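Local atomic coordinates of Rpb7-binding protein seb1 (Schizosaccharomyces pombe 972h-, PDB entry 5MDT), a protein that drives transcription termination by binding RNA polymerase II and nascent RNA, its CTD-interacting domain probably recognising the polymerase's C-terminal repeats. Residues 9-14 / 27-32; 15-20 / 56-61; 61-66 / 120-125; 68-73 / 127-132. All coordinates share one frame; numbering follows the deposited sequence.

Contact 1. Residues 9-14 / 27-32; sequences GILDSL and LKLTNL
Ile10 of residues 9-14 pushes into the row of side chains presented by Lys28, Leu29 and Leu32, and its two branches divide the work. The longer branch runs to Leu32, where the two side chains meet tip to tip, Ile10 CD1 lying 3.6 Å from Leu32 CD1. CG1 lies beside the backbone N (chi1 -65°), which leaves the shorter branch, CG2, anti to it and 3.8 Å from Leu29 CD2, as the two side chains slide past each other in opposite directions. Leu11 adds a second contact to the same leucine, its CD2 packing 3.9 Å from Leu29 CD1. At the solvent-facing margin Lys28 lays CB 4.1 Å from Ile10 CD1, and its NZ ends 4.2 Å from Ile10 CG1, so that an otherwise apolar seam is bordered by a charge. Further out, Leu11 and Leu29 both touch Ile65 of helix 59-79, while Phe7, earlier on helix 4-16, packs on Leu29 and Leu32; Phe43 of helix 40-53 also meets Leu32. The helix axes run nearly antiparallel, at 159°, and come within 10.8 Å. Such a pairing is that of a helical hairpin, formed here by helices 4-16 and 23-35 of the all-helical CTD-interacting domain and joined through a short connection.

Contact 2. Residues 15-20 / 56-61; sequences EHSKTG and VTHKLG
Gly20 sets its CA over one face of the His58 imidazole: the CA stands 3.6 Å from the ring centroid and 19° off the normal, a CH-pi contact made by the backbone itself. Thr19 C covers the same face nearer the rim. Gly20 takes a positive phi, 74°, and a CB here would stand 2.6 Å from His58 CG, too close, a backbone shape and a closeness that suit a residue without a side chain. At the ring edge, in plane, His58 NE2 donates a weak, bent hydrogen bond to Ser17 O at 3.0 Å (130° at the hydrogen). On the other nitrogen, His58 ND1 pairs with Thr57 OG1 at 2.8 Å, a bond in which either atom could give the proton. The loop is braced from within by an ST motif, Gly20 N donating to Ser17 OG at 3.0 Å, and the same hydroxyl also bonds Leu14 O near the end of helix 4-16. Beyond the ring, Gly20 O meets the CA of Gly61 at 3.3 Å in a nearly straight CA-H...O contact. One water donates to Gly20 O and His58 O, and another to Gly20 O and Gly61 O, so this carbonyl is gripped by two waters besides. Outside the loop, Tyr50 touches both His58 and Glu15, and the Glu15 carboxylate forms a salt bridge with Arg53. With both ring nitrogens engaged in polar contacts and a face against the peptide backbone, the imidazole appears fixed in its rotation, pinning the loop after helix 4-16 to the start of helix 59-79.

Contact 3. Residues 61-66 / 120-125; sequences GALYIL and PKILKL
The Tyr64 ring turns its edge toward helix 119-131: Leu125 CD2 lies close to the ring plane, 4.0 Å from Tyr64 CD1, and the two side chains cross at about a right angle. A water sits in the plane too, 3.0 Å from Tyr64 OH, and donates to Lys121 O, linking the phenol to the backbone of the facing helix. Beside it, Lys121 CB comes to 3.7 Å from the same Tyr64 OH, while chi2 of the lysine (-68°) turns CD so that it too stays near the hydroxyl, at 4.1 Å. Deeper in, Leu63 supplies the apolar half. Its CD1 approaches Ile122 CD1 at 3.6 Å, the side chains again crossing at about a right angle, and its CB rests 3.9 Å from Leu125 CD1. Leu125 CD1 thus serves mainly Leu63, and CD2 the tyrosine edge. The helices run almost parallel, 6° apart with axes 10.9 Å distant. Leu63 and Ile122 both reach Ala110 of helix 92-113, which connects the two in sequence, and Ile122 also touches Leu147 of helix 137-150. Ile26 of helix 23-35 also meets Tyr64, so helix 59-79 is held between neighbours in this all-helical bundle.

Contact 4. Residues 68-73 / 127-132; sequences SIVRSF and DIWEKA
Two parallel helices of the CTD-interacting domain, 59-79 and 119-131, meet here at the C-terminal end of the second, where Arg71 lays its side chain across Ile128 and against Trp129. The axes are only 2° from parallel but 11.8 Å apart, and long side chains span the gap. Arg71 and Ile128 cross at about a right angle, with Arg71 NE 3.5 Å from Ile128 CG2; with CG1 of the isoleucine beside the backbone N (chi1 -72°), CG2 is left anti to it and faces the arginine. The aliphatic part of Arg71 is used as well: its CD comes to 4.2 Å from Trp129 CD1, at the edge of the indole and near its plane, and 4.4 Å from Ala132 CB. Val70 reaches in from the buried side, its CG1 4.1 Å from Trp129 NE1, again with side chains crossing at about a right angle. Trp129 is further held by Phe135, whose ring meets it edge-to-face, and Thr134 touches Val70, Arg71 and Trp129 alike. Within residues 68-73, Ser68 O takes two bonds from Ser72, one from its N at 3.1 Å and one from its OG at 3.0 Å, which arrive from opposite faces of the carbonyl plane. The polar ends converge on Asp67 of helix 59-79: its OD1 accepts from Trp129 NE1 and forms a salt bridge with Arg71 NE. One carboxylate oxygen thus serves both indole and guanidinium, which probably offsets part of the arginine's charge where its NE and CD lie against apolar groups.

Overall arrangement
Helix 59-79 is the common thread: contacts 2, 3 and 4 use its start, its middle and the stretch beyond, and contact 1 touches it through Ile65 and through Ser68. Contact 1 and contact 2 share helix 4-16 and alternate along the chain, their centres 13 Å apart. Contacts 3 and 4 pair the same two helices, 59-79 and 119-131, with centres 11 Å apart and segments that adjoin in sequence. The centres of contacts 2 and 4 are 21 Å apart, on opposite sides of the chain's centre. The central helix thus joins the N-terminal hairpin to helix 119-131 in one CTD-interacting domain.

Contact 1. Residues 9-14 / 27-32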
loop_
_atom_site.group_PDB
_atom_site.type_symbol
_atom_site.label_atom_id
_atom_site.label_comp_id
_atom_site.label_asym_id
_atom_site.label_seq_id
_atom_site.Cartn_x
_atom_site.Cartn_y
_atom_site.Cartn_z
ATOM N N GLY A 9 -15.408 -3.764 -4.861
ATOM C CA GLY A 9 -16.524 -4.117 -3.984
ATOM C C GLY A 9 -16.096 -4.389 -2.556
ATOM O O GLY A 9 -16.798 -4.002 -1.614
ATOM N N ILE A 10 -14.933 -5.043 -2.372
ATOM C CA ILE A 10 -14.365 -5.282 -1.028
ATOM C C ILE A 10 -13.958 -3.927 -0.392
ATOM O O ILE A 10 -14.225 -3.691 0.788
ATOM C CB ILE A 10 -13.172 -6.267 -1.068
ATOM C CG1 ILE A 10 -13.655 -7.671 -1.519
ATOM C CG2 ILE A 10 -12.474 -6.347 0.322
ATOM C CD1 ILE A 10 -12.563 -8.583 -2.028
ATOM N N LEU A 11 -13.334 -3.054 -1.186
ATOM C CA LEU A 11 -12.940 -1.712 -0.714
ATOM C C LEU A 11 -14.168 -0.892 -0.287
ATOM O O LEU A 11 -14.124 -0.209 0.748
ATOM C CB LEU A 11 -12.105 -0.962 -1.770
ATOM C CG LEU A 11 -10.727 -1.547 -2.120
ATOM C CD1 LEU A 11 -10.108 -0.789 -3.296
ATOM C CD2 LEU A 11 -9.776 -1.559 -0.911
ATOM N N ASP A 12 -15.285 -1.018 -1.038
ATOM C CA ASP A 12 -16.564 -0.371 -0.684
ATOM C C ASP A 12 -17.060 -0.840 0.675
ATOM O O ASP A 12 -17.460 -0.004 1.487
ATOM C CB ASP A 12 -17.637 -0.673 -1.736
ATOM C CG ASP A 12 -17.489 0.135 -3.008
ATOM O OD1 ASP A 12 -16.756 1.163 -2.988
ATOM O OD2 ASP A 12 -18.118 -0.238 -4.019
ATOM N N SER A 13 -17.032 -2.169 0.934
ATOM C CA SER A 13 -17.453 -2.728 2.234
ATOM C C SER A 13 -16.545 -2.213 3.359
ATOM O O SER A 13 -17.043 -1.809 4.412
ATOM C CB SER A 13 -17.418 -4.253 2.207
ATOM O OG SER A 13 -18.368 -4.771 1.292
ATOM N N LEU A 14 -15.227 -2.184 3.122
ATOM C CA LEU A 14 -14.260 -1.708 4.127
ATOM C C LEU A 14 -14.484 -0.240 4.475
ATOM O O LEU A 14 -14.356 0.149 5.642
ATOM C CB LEU A 14 -12.828 -1.939 3.628
ATOM C CG LEU A 14 -11.710 -1.800 4.659
ATOM C CD1 LEU A 14 -11.792 -2.916 5.741
ATOM C CD2 LEU A 14 -10.361 -1.864 3.962
ATOM N N LEU A 27 -6.111 -10.045 2.989
ATOM C CA LEU A 27 -5.714 -11.240 2.256
ATOM C C LEU A 27 -6.485 -11.411 0.963
ATOM O O LEU A 27 -5.879 -11.769 -0.049
ATOM C CB LEU A 27 -5.848 -12.506 3.122
ATOM C CG LEU A 27 -4.926 -12.541 4.353
ATOM C CD1 LEU A 27 -5.276 -13.680 5.282
ATOM C CD2 LEU A 27 -3.451 -12.534 3.957
ATOM N N LYS A 28 -7.821 -11.186 0.972
ATOM C CA LYS A 28 -8.624 -11.344 -0.265
ATOM C C LYS A 28 -8.177 -10.344 -1.358
ATOM O O LYS A 28 -8.022 -10.708 -2.527
ATOM C CB LYS A 28 -10.126 -11.127 0.010
ATOM C CG LYS A 28 -10.790 -12.177 0.909
ATOM C CD LYS A 28 -12.322 -12.137 0.806
ATOM C CE LYS A 28 -12.974 -11.005 1.569
ATOM N NZ LYS A 28 -14.381 -10.786 1.137
ATOM N N LEU A 29 -7.961 -9.089 -0.963
ATOM C CA LEU A 29 -7.563 -8.038 -1.895
ATOM C C LEU A 29 -6.218 -8.365 -2.501
ATOM O O LEU A 29 -6.045 -8.218 -3.702
ATOM C CB LEU A 29 -7.480 -6.701 -1.113
ATOM C CG LEU A 29 -8.820 -6.101 -0.702
ATOM C CD1 LEU A 29 -8.614 -5.030 0.380
ATOM C CD2 LEU A 29 -9.558 -5.498 -1.888
ATOM N N THR A 30 -5.280 -8.874 -1.662
ATOM C CA THR A 30 -3.952 -9.219 -2.125
ATOM C C THR A 30 -4.028 -10.342 -3.144
ATOM O O THR A 30 -3.384 -10.223 -4.187
ATOM C CB THR A 30 -3.051 -9.541 -0.949
ATOM O OG1 THR A 30 -3.006 -8.399 -0.067
ATOM C CG2 THR A 30 -1.656 -9.918 -1.380
ATOM N N ASN A 31 -4.837 -11.402 -2.868
ATOM C CA ASN A 31 -5.020 -12.493 -3.844
ATOM C C ASN A 31 -5.556 -11.982 -5.167
ATOM O O ASN A 31 -5.067 -12.399 -6.233
ATOM C CB ASN A 31 -5.956 -13.579 -3.294
ATOM C CG ASN A 31 -5.263 -14.416 -2.251
ATOM O OD1 ASN A 31 -4.031 -14.378 -2.123
ATOM N ND2 ASN A 31 -6.034 -15.151 -1.438
ATOM N N LEU A 32 -6.576 -11.105 -5.126
ATOM C CA LEU A 32 -7.162 -10.604 -6.380
ATOM C C LEU A 32 -6.109 -9.849 -7.212
ATOM O O LEU A 32 -6.022 -10.047 -8.413
ATOM C CB LEU A 32 -8.383 -9.708 -6.084
ATOM C CG LEU A 32 -9.651 -10.452 -5.635
ATOM C CD1 LEU A 32 -10.605 -9.509 -4.955
ATOM C CD2 LEU A 32 -10.382 -11.049 -6.834
#

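Contact 2. Residues 15-20 / 56-61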
loop_
_atom_site.group_PDB
_atom_site.type_symbol
_atom_site.label_atom_id
_atom_site.label_comp_id
_atom_site.label_asym_id
_atom_site.label_seq_id
_atom_site.Cartn_x
_atom_site.Cartn_y
_atom_site.Cartn_z
ATOM N N GLU A 15 -14.863 0.560 3.477
ATOM C CA GLU A 15 -15.147 1.984 3.674
ATOM C C GLU A 15 -16.267 2.191 4.706
ATOM O O GLU A 15 -16.192 3.129 5.502
ATOM C CB GLU A 15 -15.557 2.621 2.343
ATOM C CG GLU A 15 -15.365 4.123 2.341
ATOM C CD GLU A 15 -15.735 4.799 1.039
ATOM O OE1 GLU A 15 -15.833 4.097 0.005
ATOM O OE2 GLU A 15 -15.948 6.033 1.059
ATOM N N HIS A 16 -17.274 1.299 4.715
ATOM C CA HIS A 16 -18.416 1.385 5.631
ATOM C C HIS A 16 -18.211 0.689 6.992
ATOM O O HIS A 16 -19.051 0.854 7.880
ATOM C CB HIS A 16 -19.697 0.890 4.939
ATOM C CG HIS A 16 -20.032 1.702 3.726
ATOM N ND1 HIS A 16 -19.735 1.251 2.452
ATOM C CD2 HIS A 16 -20.547 2.952 3.637
ATOM C CE1 HIS A 16 -20.111 2.217 1.631
ATOM N NE2 HIS A 16 -20.596 3.264 2.297
ATOM N N SER A 17 -17.088 -0.033 7.177
ATOM C CA SER A 17 -16.749 -0.712 8.437
ATOM C C SER A 17 -16.427 0.314 9.549
ATOM O O SER A 17 -16.214 1.495 9.258
ATOM C CB SER A 17 -15.565 -1.654 8.223
ATOM O OG SER A 17 -14.341 -0.945 8.129
ATOM N N LYS A 18 -16.391 -0.120 10.808
ATOM C CA LYS A 18 -16.094 0.809 11.889
ATOM C C LYS A 18 -14.621 1.250 11.917
ATOM O O LYS A 18 -14.350 2.423 12.181
ATOM C CB LYS A 18 -16.516 0.226 13.261
ATOM C CG LYS A 18 -18.021 -0.012 13.373
ATOM C CD LYS A 18 -18.520 -0.024 14.816
ATOM C CE LYS A 18 -20.030 -0.069 14.857
ATOM N NZ LYS A 18 -20.555 0.144 16.231
ATOM N N THR A 19 -13.677 0.322 11.639
ATOM C CA THR A 19 -12.236 0.581 11.774
ATOM C C THR A 19 -11.415 0.687 10.508
ATOM O O THR A 19 -10.321 1.248 10.554
ATOM C CB THR A 19 -11.580 -0.499 12.652
ATOM O OG1 THR A 19 -11.535 -1.747 11.936
ATOM C CG2 THR A 19 -12.268 -0.663 14.009
ATOM N N GLY A 20 -11.888 0.090 9.420
ATOM C CA GLY A 20 -11.135 0.038 8.175
ATOM C C GLY A 20 -9.977 -0.944 8.204
ATOM O O GLY A 20 -9.181 -0.967 7.261
ATOM N N VAL A 56 -11.072 9.382 8.029
ATOM C CA VAL A 56 -9.768 9.631 8.670
ATOM C C VAL A 56 -9.264 8.445 9.503
ATOM O O VAL A 56 -8.058 8.196 9.562
ATOM C CB VAL A 56 -9.752 10.946 9.495
ATOM C CG1 VAL A 56 -10.042 12.163 8.603
ATOM C CG2 VAL A 56 -10.718 10.889 10.668
ATOM N N THR A 57 -10.196 7.686 10.089
ATOM C CA THR A 57 -9.907 6.520 10.923
ATOM C C THR A 57 -9.445 5.325 10.066
ATOM O O THR A 57 -8.905 4.358 10.605
ATOM C CB THR A 57 -11.183 6.123 11.680
ATOM O OG1 THR A 57 -12.214 5.911 10.714
ATOM C CG2 THR A 57 -11.631 7.205 12.715
ATOM N N HIS A 58 -9.714 5.376 8.741
ATOM C CA HIS A 58 -9.456 4.287 7.798
ATOM C C HIS A 58 -8.149 4.379 7.000
ATOM O O HIS A 58 -7.840 3.450 6.255
ATOM C CB HIS A 58 -10.657 4.196 6.828
ATOM C CG HIS A 58 -11.901 3.619 7.446
ATOM N ND1 HIS A 58 -12.315 3.972 8.724
ATOM C CD2 HIS A 58 -12.814 2.777 6.906
ATOM C CE1 HIS A 58 -13.444 3.302 8.934
ATOM N NE2 HIS A 58 -13.781 2.565 7.859
ATOM N N LYS A 59 -7.369 5.473 7.154
ATOM C CA LYS A 59 -6.139 5.659 6.346
ATOM C C LYS A 59 -5.090 4.615 6.697
ATOM O O LYS A 59 -4.404 4.102 5.796
ATOM C CB LYS A 59 -5.531 7.068 6.618
ATOM C CG LYS A 59 -6.474 8.260 6.399
ATOM C CD LYS A 59 -7.176 8.229 5.044
ATOM C CE LYS A 59 -7.794 9.621 4.835
ATOM N NZ LYS A 59 -8.190 9.815 3.415
ATOM N N LEU A 60 -5.018 4.235 7.991
ATOM C CA LEU A 60 -4.054 3.195 8.377
ATOM C C LEU A 60 -4.365 1.871 7.696
ATOM O O LEU A 60 -3.447 1.264 7.137
ATOM C CB LEU A 60 -3.973 3.018 9.896
ATOM C CG LEU A 60 -2.991 1.948 10.380
ATOM C CD1 LEU A 60 -1.550 2.293 10.010
ATOM C CD2 LEU A 60 -3.112 1.766 11.904
ATOM N N GLY A 61 -5.638 1.453 7.713
ATOM C CA GLY A 61 -6.062 0.205 7.055
ATOM C C GLY A 61 -5.725 0.235 5.568
ATOM O O GLY A 61 -5.382 -0.802 4.981
HETATM O O HOH W 1 -9.210 1.122 5.498
HETATM O O HOH W 2 -7.419 -3.006 6.263
#

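Contact 3. Residues 61-66 / 120-125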
loop_
_atom_site.group_PDB
_atom_site.type_symbol
_atom_site.label_atom_id
_atom_site.label_comp_id
_atom_site.label_asym_id
_atom_site.label_seq_id
_atom_site.Cartn_x
_atom_site.Cartn_y
_atom_site.Cartn_z
ATOM N N GLY A 61 -5.638 1.453 7.713
ATOM C CA GLY A 61 -6.062 0.205 7.055
ATOM C C GLY A 61 -5.725 0.235 5.568
ATOM O O GLY A 61 -5.382 -0.802 4.981
ATOM N N ALA A 62 -5.841 1.412 4.916
ATOM C CA ALA A 62 -5.509 1.525 3.489
ATOM C C ALA A 62 -3.990 1.312 3.278
ATOM O O ALA A 62 -3.583 0.698 2.291
ATOM C CB ALA A 62 -5.928 2.896 2.958
ATOM N N LEU A 63 -3.172 1.798 4.222
ATOM C CA LEU A 63 -1.720 1.579 4.179
ATOM C C LEU A 63 -1.386 0.108 4.416
ATOM O O LEU A 63 -0.440 -0.394 3.800
ATOM C CB LEU A 63 -0.979 2.465 5.173
ATOM C CG LEU A 63 -0.926 3.953 4.754
ATOM C CD1 LEU A 63 -0.302 4.789 5.850
ATOM C CD2 LEU A 63 -0.135 4.129 3.469
ATOM N N TYR A 64 -2.169 -0.619 5.264
ATOM C CA TYR A 64 -1.936 -2.063 5.424
ATOM C C TYR A 64 -2.260 -2.801 4.105
ATOM O O TYR A 64 -1.605 -3.794 3.767
ATOM C CB TYR A 64 -2.796 -2.640 6.550
ATOM C CG TYR A 64 -2.348 -2.232 7.941
ATOM C CD1 TYR A 64 -1.020 -1.894 8.200
ATOM C CD2 TYR A 64 -3.232 -2.265 9.012
ATOM C CE1 TYR A 64 -0.585 -1.590 9.499
ATOM C CE2 TYR A 64 -2.812 -1.952 10.311
ATOM C CZ TYR A 64 -1.490 -1.613 10.545
ATOM O OH TYR A 64 -1.068 -1.339 11.824
ATOM N N ILE A 65 -3.283 -2.314 3.367
ATOM C CA ILE A 65 -3.604 -2.941 2.058
ATOM C C ILE A 65 -2.419 -2.698 1.099
ATOM O O ILE A 65 -1.959 -3.641 0.456
ATOM C CB ILE A 65 -4.940 -2.385 1.488
ATOM C CG1 ILE A 65 -6.119 -2.878 2.341
ATOM C CG2 ILE A 65 -5.138 -2.775 -0.029
ATOM C CD1 ILE A 65 -7.369 -2.024 2.117
ATOM N N LEU A 66 -1.961 -1.448 0.989
ATOM C CA LEU A 66 -0.824 -1.067 0.159
ATOM C C LEU A 66 0.394 -1.912 0.519
ATOM O O LEU A 66 1.051 -2.425 -0.375
ATOM C CB LEU A 66 -0.484 0.431 0.343
ATOM C CG LEU A 66 0.791 0.931 -0.364
ATOM C CD1 LEU A 66 0.650 0.850 -1.901
ATOM C CD2 LEU A 66 1.093 2.405 0.020
ATOM N N PRO A 120 2.639 5.914 14.788
ATOM C CA PRO A 120 3.735 4.963 15.054
ATOM C C PRO A 120 3.559 3.654 14.276
ATOM O O PRO A 120 4.544 2.954 14.038
ATOM C CB PRO A 120 3.641 4.687 16.558
ATOM C CG PRO A 120 2.712 5.667 17.113
ATOM C CD PRO A 120 1.911 6.288 16.022
ATOM N N LYS A 121 2.312 3.297 13.922
ATOM C CA LYS A 121 2.017 2.073 13.147
ATOM C C LYS A 121 2.580 2.184 11.717
ATOM O O LYS A 121 2.963 1.173 11.122
ATOM C CB LYS A 121 0.500 1.761 13.151
ATOM C CG LYS A 121 -0.113 1.552 14.558
ATOM C CD LYS A 121 0.396 0.289 15.232
ATOM C CE LYS A 121 -0.072 0.109 16.661
ATOM N NZ LYS A 121 0.796 -0.861 17.376
ATOM N N ILE A 122 2.682 3.418 11.188
ATOM C CA ILE A 122 3.238 3.652 9.846
ATOM C C ILE A 122 4.770 3.564 9.933
ATOM O O ILE A 122 5.395 3.016 9.024
ATOM C CB ILE A 122 2.736 4.985 9.255
ATOM C CG1 ILE A 122 1.190 5.059 9.358
ATOM C CG2 ILE A 122 3.189 5.131 7.770
ATOM C CD1 ILE A 122 0.560 6.477 8.968
ATOM N N LEU A 123 5.357 4.008 11.060
ATOM C CA LEU A 123 6.794 3.835 11.299
ATOM C C LEU A 123 7.122 2.347 11.258
ATOM O O LEU A 123 8.119 1.972 10.641
ATOM C CB LEU A 123 7.247 4.425 12.649
ATOM C CG LEU A 123 7.623 5.880 12.682
ATOM C CD1 LEU A 123 8.250 6.207 14.032
ATOM C CD2 LEU A 123 8.634 6.232 11.588
ATOM N N LYS A 124 6.260 1.496 11.862
ATOM C CA LYS A 124 6.421 0.036 11.841
ATOM C C LYS A 124 6.418 -0.522 10.407
ATOM O O LYS A 124 7.157 -1.465 10.133
ATOM C CB LYS A 124 5.380 -0.669 12.719
ATOM C CG LYS A 124 5.719 -0.587 14.200
ATOM C CD LYS A 124 4.567 -1.016 15.099
ATOM C CE LYS A 124 5.052 -1.399 16.485
ATOM N NZ LYS A 124 5.681 -0.257 17.216
ATOM N N LEU A 125 5.629 0.076 9.488
ATOM C CA LEU A 125 5.637 -0.340 8.093
ATOM C C LEU A 125 6.985 -0.023 7.438
ATOM O O LEU A 125 7.504 -0.856 6.700
ATOM C CB LEU A 125 4.473 0.282 7.311
ATOM C CG LEU A 125 3.054 -0.183 7.673
ATOM C CD1 LEU A 125 2.013 0.612 6.877
ATOM C CD2 LEU A 125 2.872 -1.675 7.456
HETATM O O HOH W 3 1.893 -1.353 11.874
#

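Contact 4. Residues 68-73 / 127-132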
loop_
_atom_site.group_PDB
_atom_site.type_symbol
_atom_site.label_atom_id
_atom_site.label_comp_id
_atom_site.label_asym_id
_atom_site.label_seq_id
_atom_site.Cartn_x
_atom_site.Cartn_y
_atom_site.Cartn_z
ATOM N N SER A 68 0.590 -4.935 1.957
ATOM C CA SER A 68 0.445 -6.342 1.559
ATOM C C SER A 68 0.578 -6.497 0.043
ATOM O O SER A 68 1.298 -7.378 -0.431
ATOM C CB SER A 68 -0.895 -6.885 2.027
ATOM O OG SER A 68 -1.010 -8.262 1.710
ATOM N N ILE A 69 -0.051 -5.604 -0.704
ATOM C CA ILE A 69 0.011 -5.669 -2.168
ATOM C C ILE A 69 1.432 -5.406 -2.707
ATOM O O ILE A 69 1.894 -6.184 -3.533
ATOM C CB ILE A 69 -1.056 -4.737 -2.761
ATOM C CG1 ILE A 69 -2.462 -5.369 -2.554
ATOM C CG2 ILE A 69 -0.775 -4.516 -4.269
ATOM C CD1 ILE A 69 -3.617 -4.469 -2.894
ATOM N N VAL A 70 2.124 -4.340 -2.230
ATOM C CA VAL A 70 3.469 -4.004 -2.724
ATOM C C VAL A 70 4.467 -5.126 -2.430
ATOM O O VAL A 70 5.207 -5.520 -3.329
ATOM C CB VAL A 70 3.994 -2.603 -2.290
ATOM C CG1 VAL A 70 4.319 -2.532 -0.789
ATOM C CG2 VAL A 70 5.203 -2.187 -3.131
ATOM N N ARG A 71 4.439 -5.682 -1.211
ATOM C CA ARG A 71 5.349 -6.787 -0.876
ATOM C C ARG A 71 5.034 -8.067 -1.679
ATOM O O ARG A 71 5.952 -8.809 -2.023
ATOM C CB ARG A 71 5.366 -7.029 0.621
ATOM C CG ARG A 71 6.146 -5.941 1.377
ATOM C CD ARG A 71 6.415 -6.296 2.836
ATOM N NE ARG A 71 5.173 -6.339 3.609
ATOM C CZ ARG A 71 4.499 -7.446 3.907
ATOM N NH1 ARG A 71 4.965 -8.636 3.543
ATOM N NH2 ARG A 71 3.351 -7.371 4.569
ATOM N N SER A 72 3.753 -8.286 -2.030
ATOM C CA SER A 72 3.356 -9.439 -2.848
ATOM C C SER A 72 3.814 -9.265 -4.300
ATOM O O SER A 72 4.373 -10.205 -4.842
ATOM C CB SER A 72 1.863 -9.701 -2.736
ATOM O OG SER A 72 1.572 -10.172 -1.429
ATOM N N PHE A 73 3.712 -8.040 -4.883
ATOM C CA PHE A 73 4.258 -7.787 -6.225
ATOM C C PHE A 73 5.781 -7.942 -6.210
ATOM O O PHE A 73 6.344 -8.501 -7.144
ATOM C CB PHE A 73 3.913 -6.371 -6.715
ATOM C CG PHE A 73 2.487 -6.100 -7.149
ATOM C CD1 PHE A 73 1.798 -7.012 -7.944
ATOM C CD2 PHE A 73 1.887 -4.874 -6.887
ATOM C CE1 PHE A 73 0.499 -6.734 -8.400
ATOM C CE2 PHE A 73 0.600 -4.584 -7.370
ATOM C CZ PHE A 73 -0.084 -5.513 -8.123
ATOM N N ASP A 127 9.890 -0.060 8.853
ATOM C CA ASP A 127 10.794 -1.100 9.352
ATOM C C ASP A 127 10.627 -2.382 8.530
ATOM O O ASP A 127 11.629 -2.983 8.134
ATOM C CB ASP A 127 10.507 -1.406 10.833
ATOM C CG ASP A 127 10.962 -0.359 11.835
ATOM O OD1 ASP A 127 11.820 0.479 11.476
ATOM O OD2 ASP A 127 10.482 -0.395 12.987
ATOM N N ILE A 128 9.360 -2.785 8.267
ATOM C CA ILE A 128 9.010 -3.968 7.473
ATOM C C ILE A 128 9.589 -3.829 6.058
ATOM O O ILE A 128 10.224 -4.763 5.559
ATOM C CB ILE A 128 7.470 -4.232 7.511
ATOM C CG1 ILE A 128 7.053 -4.767 8.910
ATOM C CG2 ILE A 128 7.017 -5.202 6.385
ATOM C CD1 ILE A 128 5.553 -4.706 9.223
ATOM N N TRP A 129 9.410 -2.644 5.449
ATOM C CA TRP A 129 9.901 -2.308 4.113
ATOM C C TRP A 129 11.427 -2.273 4.046
ATOM O O TRP A 129 12.003 -2.680 3.041
ATOM C CB TRP A 129 9.293 -0.981 3.652
ATOM C CG TRP A 129 7.805 -1.044 3.486
ATOM C CD1 TRP A 129 7.062 -2.144 3.165
ATOM C CD2 TRP A 129 6.892 0.058 3.530
ATOM N NE1 TRP A 129 5.738 -1.802 3.038
ATOM C CE2 TRP A 129 5.604 -0.452 3.243
ATOM C CE3 TRP A 129 7.029 1.429 3.833
ATOM C CZ2 TRP A 129 4.463 0.356 3.230
ATOM C CZ3 TRP A 129 5.897 2.238 3.788
ATOM C CH2 TRP A 129 4.631 1.697 3.505
ATOM N N GLU A 130 12.071 -1.793 5.109
ATOM C CA GLU A 130 13.530 -1.739 5.197
ATOM C C GLU A 130 14.115 -3.157 5.217
ATOM O O GLU A 130 15.070 -3.437 4.489
ATOM C CB GLU A 130 13.955 -0.935 6.436
ATOM C CG GLU A 130 15.453 -0.720 6.566
ATOM C CD GLU A 130 15.802 0.312 7.617
ATOM O OE1 GLU A 130 15.396 0.133 8.788
ATOM O OE2 GLU A 130 16.449 1.323 7.259
ATOM N N LYS A 131 13.516 -4.046 6.034
ATOM C CA LYS A 131 13.912 -5.442 6.210
ATOM C C LYS A 131 13.709 -6.245 4.913
ATOM O O LYS A 131 14.546 -7.087 4.576
ATOM C CB LYS A 131 13.111 -6.058 7.378
ATOM C CG LYS A 131 13.548 -7.455 7.810
ATOM C CD LYS A 131 12.526 -8.072 8.758
ATOM C CE LYS A 131 12.848 -9.503 9.112
ATOM N NZ LYS A 131 11.867 -10.057 10.082
ATOM N N ALA A 132 12.609 -5.972 4.191
ATOM C CA ALA A 132 12.289 -6.657 2.942
ATOM C C ALA A 132 12.938 -5.974 1.728
ATOM O O ALA A 132 12.799 -6.481 0.614
ATOM C CB ALA A 132 10.774 -6.729 2.768
#